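Local coordinates for protein dioxygenase (Pseudomonas brassicacearum, PDB 5V2D) that probably cleaves the central double bond of lignin-derived stilbenes with dioxygen, using a non-haem iron centre, at residues G296-A308 and Y316-Y328. Sequence-based numbering, arbitrary orientation.
Sequences GPMDGFQGHTLNA and YVDMPVTGGNIFY. With FE (Fe (III) ion), chain E.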
loop_
_atom_site.group_PDB
_atom_site.type_symbol
_atom_site.label_atom_id
_atom_site.label_comp_id
_atom_site.label_asym_id
_atom_site.label_seq_id
_atom_site.Cartn_x
_atom_site.Cartn_y
_atom_site.Cartn_z
ATOM N N GLY A 296 -16.123 -16.425 0.361
ATOM C CA GLY A 296 -15.899 -16.394 -1.065
ATOM C C GLY A 296 -15.109 -17.635 -1.492
ATOM O O GLY A 296 -14.854 -18.516 -0.702
ATOM N N PRO A 297 -14.751 -17.721 -2.759
ATOM C CA PRO A 297 -13.993 -18.834 -3.274
ATOM C C PRO A 297 -12.667 -19.118 -2.611
ATOM O O PRO A 297 -11.961 -18.220 -2.090
ATOM C CB PRO A 297 -13.716 -18.424 -4.739
ATOM C CG PRO A 297 -14.845 -17.499 -5.092
ATOM C CD PRO A 297 -15.135 -16.771 -3.825
ATOM N N MET A 298 -12.274 -20.382 -2.715
ATOM C CA MET A 298 -10.966 -20.804 -2.272
ATOM C C MET A 298 -9.938 -20.476 -3.320
ATOM O O MET A 298 -10.256 -20.232 -4.476
ATOM C CB MET A 298 -10.932 -22.309 -2.019
ATOM C CG MET A 298 -11.953 -22.758 -0.982
ATOM S SD MET A 298 -11.923 -24.563 -0.699
ATOM C CE MET A 298 -11.623 -25.289 -2.329
ATOM N N ASP A 299 -8.690 -20.447 -2.869
ATOM C CA ASP A 299 -7.526 -20.252 -3.737
ATOM C C ASP A 299 -7.585 -18.952 -4.561
ATOM O O ASP A 299 -7.212 -18.896 -5.737
ATOM C CB ASP A 299 -7.276 -21.477 -4.643
ATOM C CG ASP A 299 -5.830 -21.604 -5.060
ATOM O OD1 ASP A 299 -4.889 -21.036 -4.401
ATOM O OD2 ASP A 299 -5.632 -22.265 -6.091
ATOM N N GLY A 300 -8.075 -17.912 -3.896
ATOM C CA GLY A 300 -8.147 -16.590 -4.432
ATOM C C GLY A 300 -7.723 -15.609 -3.348
ATOM O O GLY A 300 -7.785 -15.939 -2.183
ATOM N N PHE A 301 -7.349 -14.411 -3.733
ATOM C CA PHE A 301 -7.029 -13.429 -2.727
ATOM C C PHE A 301 -7.429 -11.988 -3.082
ATOM O O PHE A 301 -7.415 -11.497 -4.233
ATOM C CB PHE A 301 -5.613 -13.547 -2.160
ATOM C CG PHE A 301 -4.615 -12.772 -2.914
ATOM C CD1 PHE A 301 -3.979 -13.302 -3.972
ATOM C CD2 PHE A 301 -4.435 -11.432 -2.560
ATOM C CE1 PHE A 301 -3.063 -12.527 -4.695
ATOM C CE2 PHE A 301 -3.628 -10.652 -3.274
ATOM C CZ PHE A 301 -2.903 -11.185 -4.357
ATOM N N GLN A 302 -7.866 -11.368 -2.021
ATOM C CA GLN A 302 -8.462 -10.034 -2.066
ATOM C C GLN A 302 -7.334 -9.000 -2.234
ATOM O O GLN A 302 -6.413 -8.943 -1.378
ATOM C CB GLN A 302 -9.189 -9.753 -0.767
ATOM C CG GLN A 302 -10.289 -10.775 -0.427
ATOM C CD GLN A 302 -9.840 -11.861 0.541
ATOM O OE1 GLN A 302 -8.765 -12.435 0.366
ATOM N NE2 GLN A 302 -10.669 -12.165 1.521
ATOM N N GLY A 303 -7.390 -8.206 -3.275
ATOM C CA GLY A 303 -6.430 -7.052 -3.451
ATOM C C GLY A 303 -6.871 -5.810 -2.678
ATOM O O GLY A 303 -7.738 -5.871 -1.804
ATOM N N HIS A 304 -6.276 -4.674 -3.034
ATOM C CA HIS A 304 -6.584 -3.399 -2.392
ATOM C C HIS A 304 -7.991 -2.911 -2.709
ATOM O O HIS A 304 -8.464 -3.037 -3.822
ATOM C CB HIS A 304 -5.581 -2.349 -2.886
ATOM C CG HIS A 304 -4.245 -2.559 -2.308
ATOM N ND1 HIS A 304 -3.178 -3.032 -3.032
ATOM C CD2 HIS A 304 -3.777 -2.258 -1.082
ATOM C CE1 HIS A 304 -2.128 -3.101 -2.218
ATOM N NE2 HIS A 304 -2.478 -2.642 -1.036
ATOM N N THR A 305 -8.613 -2.285 -1.738
ATOM C CA THR A 305 -9.905 -1.654 -1.928
ATOM C C THR A 305 -9.854 -0.468 -2.855
ATOM O O THR A 305 -9.144 0.513 -2.585
ATOM C CB THR A 305 -10.432 -1.214 -0.555
ATOM O OG1 THR A 305 -10.477 -2.349 0.305
ATOM C CG2 THR A 305 -11.822 -0.589 -0.630
ATOM N N LEU A 306 -10.631 -0.502 -3.933
ATOM C CA LEU A 306 -10.820 0.701 -4.762
ATOM C C LEU A 306 -11.755 1.637 -3.993
ATOM O O LEU A 306 -11.404 2.753 -3.635
ATOM C CB LEU A 306 -11.327 0.369 -6.131
ATOM C CG LEU A 306 -11.840 1.567 -6.932
ATOM C CD1 LEU A 306 -10.790 2.682 -7.111
ATOM C CD2 LEU A 306 -12.319 1.044 -8.306
ATOM N N ASN A 307 -12.930 1.149 -3.672
ATOM C CA ASN A 307 -13.906 1.883 -2.897
ATOM C C ASN A 307 -14.992 0.913 -2.459
ATOM O O ASN A 307 -15.041 -0.218 -2.899
ATOM C CB ASN A 307 -14.480 3.125 -3.636
ATOM C CG ASN A 307 -15.127 4.108 -2.701
ATOM O OD1 ASN A 307 -14.830 4.169 -1.493
ATOM N ND2 ASN A 307 -16.019 4.926 -3.269
ATOM N N ALA A 308 -15.864 1.362 -1.577
ATOM C CA ALA A 308 -16.994 0.585 -1.064
ATOM C C ALA A 308 -18.105 1.523 -0.677
ATOM O O ALA A 308 -17.868 2.678 -0.383
ATOM C CB ALA A 308 -16.542 -0.211 0.171
ATOM N N TYR A 316 -21.316 -3.097 -0.815
ATOM C CA TYR A 316 -20.593 -3.357 -2.018
ATOM C C TYR A 316 -19.113 -2.982 -1.827
ATOM O O TYR A 316 -18.812 -1.860 -1.401
ATOM C CB TYR A 316 -21.211 -2.540 -3.175
ATOM C CG TYR A 316 -22.681 -2.789 -3.377
ATOM C CD1 TYR A 316 -23.625 -1.958 -2.796
ATOM C CD2 TYR A 316 -23.142 -3.849 -4.169
ATOM C CE1 TYR A 316 -24.974 -2.177 -2.982
ATOM C CE2 TYR A 316 -24.507 -4.068 -4.377
ATOM C CZ TYR A 316 -25.398 -3.239 -3.785
ATOM O OH TYR A 316 -26.765 -3.434 -3.922
ATOM N N VAL A 317 -18.208 -3.867 -2.228
ATOM C CA VAL A 317 -16.771 -3.602 -2.128
ATOM C C VAL A 317 -16.108 -3.904 -3.458
ATOM O O VAL A 317 -16.193 -5.032 -3.952
ATOM C CB VAL A 317 -16.142 -4.485 -1.050
ATOM C CG1 VAL A 317 -14.682 -4.154 -0.874
ATOM C CG2 VAL A 317 -16.820 -4.205 0.298
ATOM N N ASP A 318 -15.395 -2.946 -4.001
ATOM C CA ASP A 318 -14.655 -3.074 -5.257
ATOM C C ASP A 318 -13.168 -3.229 -5.013
ATOM O O ASP A 318 -12.568 -2.442 -4.255
ATOM C CB ASP A 318 -14.922 -1.872 -6.163
ATOM C CG ASP A 318 -16.422 -1.722 -6.532
ATOM O OD1 ASP A 318 -16.903 -0.576 -6.882
ATOM O OD2 ASP A 318 -17.122 -2.751 -6.461
ATOM N N MET A 319 -12.578 -4.253 -5.615
ATOM C CA MET A 319 -11.176 -4.548 -5.432
ATOM C C MET A 319 -10.678 -5.527 -6.520
ATOM O O MET A 319 -11.435 -6.336 -6.982
ATOM C CB MET A 319 -10.946 -5.245 -4.073
ATOM C CG MET A 319 -11.673 -6.540 -3.934
ATOM S SD MET A 319 -11.186 -7.587 -2.515
ATOM C CE MET A 319 -11.996 -6.688 -1.242
ATOM N N PRO A 320 -9.374 -5.512 -6.813
ATOM C CA PRO A 320 -8.774 -6.632 -7.566
ATOM C C PRO A 320 -8.924 -7.894 -6.748
ATOM O O PRO A 320 -8.885 -7.845 -5.486
ATOM C CB PRO A 320 -7.312 -6.227 -7.722
ATOM C CG PRO A 320 -7.276 -4.777 -7.405
ATOM C CD PRO A 320 -8.384 -4.512 -6.422
ATOM N N VAL A 321 -9.153 -8.996 -7.459
ATOM C CA VAL A 321 -9.159 -10.321 -6.903
ATOM C C VAL A 321 -8.286 -11.194 -7.823
ATOM O O VAL A 321 -8.444 -11.136 -9.079
ATOM C CB VAL A 321 -10.552 -10.867 -6.813
ATOM C CG1 VAL A 321 -10.539 -12.291 -6.197
ATOM C CG2 VAL A 321 -11.429 -9.995 -5.925
ATOM N N THR A 322 -7.354 -11.929 -7.233
ATOM C CA THR A 322 -6.441 -12.739 -8.015
ATOM C C THR A 322 -6.699 -14.195 -7.701
ATOM O O THR A 322 -6.864 -14.569 -6.543
ATOM C CB THR A 322 -4.994 -12.410 -7.662
ATOM O OG1 THR A 322 -4.813 -11.041 -7.928
ATOM C CG2 THR A 322 -3.983 -13.232 -8.479
ATOM N N GLY A 323 -6.723 -15.027 -8.733
ATOM C CA GLY A 323 -7.054 -16.454 -8.526
ATOM C C GLY A 323 -5.868 -17.344 -8.165
ATOM O O GLY A 323 -5.717 -18.385 -8.765
ATOM N N GLY A 324 -5.081 -16.987 -7.143
ATOM C CA GLY A 324 -4.046 -17.860 -6.574
ATOM C C GLY A 324 -3.032 -17.051 -5.795
ATOM O O GLY A 324 -3.162 -15.828 -5.713
ATOM N N ASN A 325 -2.028 -17.732 -5.231
ATOM C CA ASN A 325 -1.049 -17.094 -4.382
ATOM C C ASN A 325 -0.019 -16.293 -5.207
ATOM O O ASN A 325 0.821 -16.880 -5.890
ATOM C CB ASN A 325 -0.292 -18.099 -3.526
ATOM C CG ASN A 325 0.619 -17.439 -2.535
ATOM O OD1 ASN A 325 0.430 -16.274 -2.240
ATOM N ND2 ASN A 325 1.624 -18.170 -2.036
ATOM N N ILE A 326 -0.069 -14.972 -5.082
ATOM C CA ILE A 326 0.955 -14.090 -5.703
ATOM C C ILE A 326 2.181 -13.826 -4.787
ATOM O O ILE A 326 3.173 -13.243 -5.210
ATOM C CB ILE A 326 0.294 -12.753 -6.092
ATOM C CG1 ILE A 326 1.101 -12.067 -7.222
ATOM C CG2 ILE A 326 0.106 -11.866 -4.860
ATOM C CD1 ILE A 326 0.316 -11.014 -8.054
ATOM N N PHE A 327 2.078 -14.233 -3.529
ATOM C CA PHE A 327 3.100 -14.030 -2.532
ATOM C C PHE A 327 4.026 -15.230 -2.496
ATOM O O PHE A 327 3.886 -16.129 -1.686
ATOM C CB PHE A 327 2.462 -13.578 -1.169
ATOM C CG PHE A 327 1.884 -12.111 -1.188
ATOM C CD1 PHE A 327 2.279 -11.140 -2.174
ATOM C CD2 PHE A 327 0.984 -11.697 -0.245
ATOM C CE1 PHE A 327 1.765 -9.797 -2.164
ATOM C CE2 PHE A 327 0.465 -10.387 -0.230
ATOM C CZ PHE A 327 0.856 -9.422 -1.176
ATOM N N TYR A 328 5.033 -15.191 -3.391
ATOM C CA TYR A 328 6.034 -16.272 -3.465
ATOM C C TYR A 328 6.781 -16.494 -2.140
ATOM O O TYR A 328 7.169 -17.607 -1.869
ATOM C CB TYR A 328 6.991 -16.104 -4.702
ATOM C CG TYR A 328 7.907 -14.900 -4.569
ATOM C CD1 TYR A 328 7.566 -13.626 -5.132
ATOM C CD2 TYR A 328 9.075 -15.001 -3.783
ATOM C CE1 TYR A 328 8.387 -12.507 -4.932
ATOM C CE2 TYR A 328 9.909 -13.892 -3.580
ATOM C CZ TYR A 328 9.563 -12.650 -4.151
ATOM O OH TYR A 328 10.445 -11.580 -3.876
HETATM FE FE FE E . -1.235 -2.048 0.534
HETATM O O HOH W 1 -2.312 -20.566 -5.872
HETATM O O HOH W 2 -5.816 -9.528 -5.783
HETATM O O HOH W 3 0.559 -2.865 -0.077
#
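F301 and T322 face each other as an antiparallel hydrogen-bonded pair, their side chains pointing the same way. F301 CG sits between the backbone N and the carbonyl carbon (chi1 89°), which turns the ring toward 322-326, where T322 CB lies 3.5 Å from CE1. The carbonyl O of G324 meets the ring at its edge, 3.2 Å from CD1, where the ring hydrogens are weakly positive. On another side the F327 ring lies oblique to it, centroids 5.8 Å apart. F301 N donates to T322 O (2.9 Å), T322 N to F301 O, and a water links F301 O to T322 OG1. Q302 points to the other face; M319, with chi1 at 60° and an extended chi2, lies alongside it with SD 3.4 Å from Q302 CB.

G303 N binds P320 O at 2.7 Å; proline, lacking an N-H, still serves as acceptor. The hairpin, two strands of a four-stranded blade in the family's beta-propeller, then parts around H304, whose NE2 binds iron at 2.1 Å beside H188, H239 and H495. After it L306 N donates to D318 O, and A308 pairs with V317. Backbone bonds thus flank the ligand, while E372 accepts from H304 ND1, consistent with fixing the imidazole's rotation and probably strengthening its donation to iron.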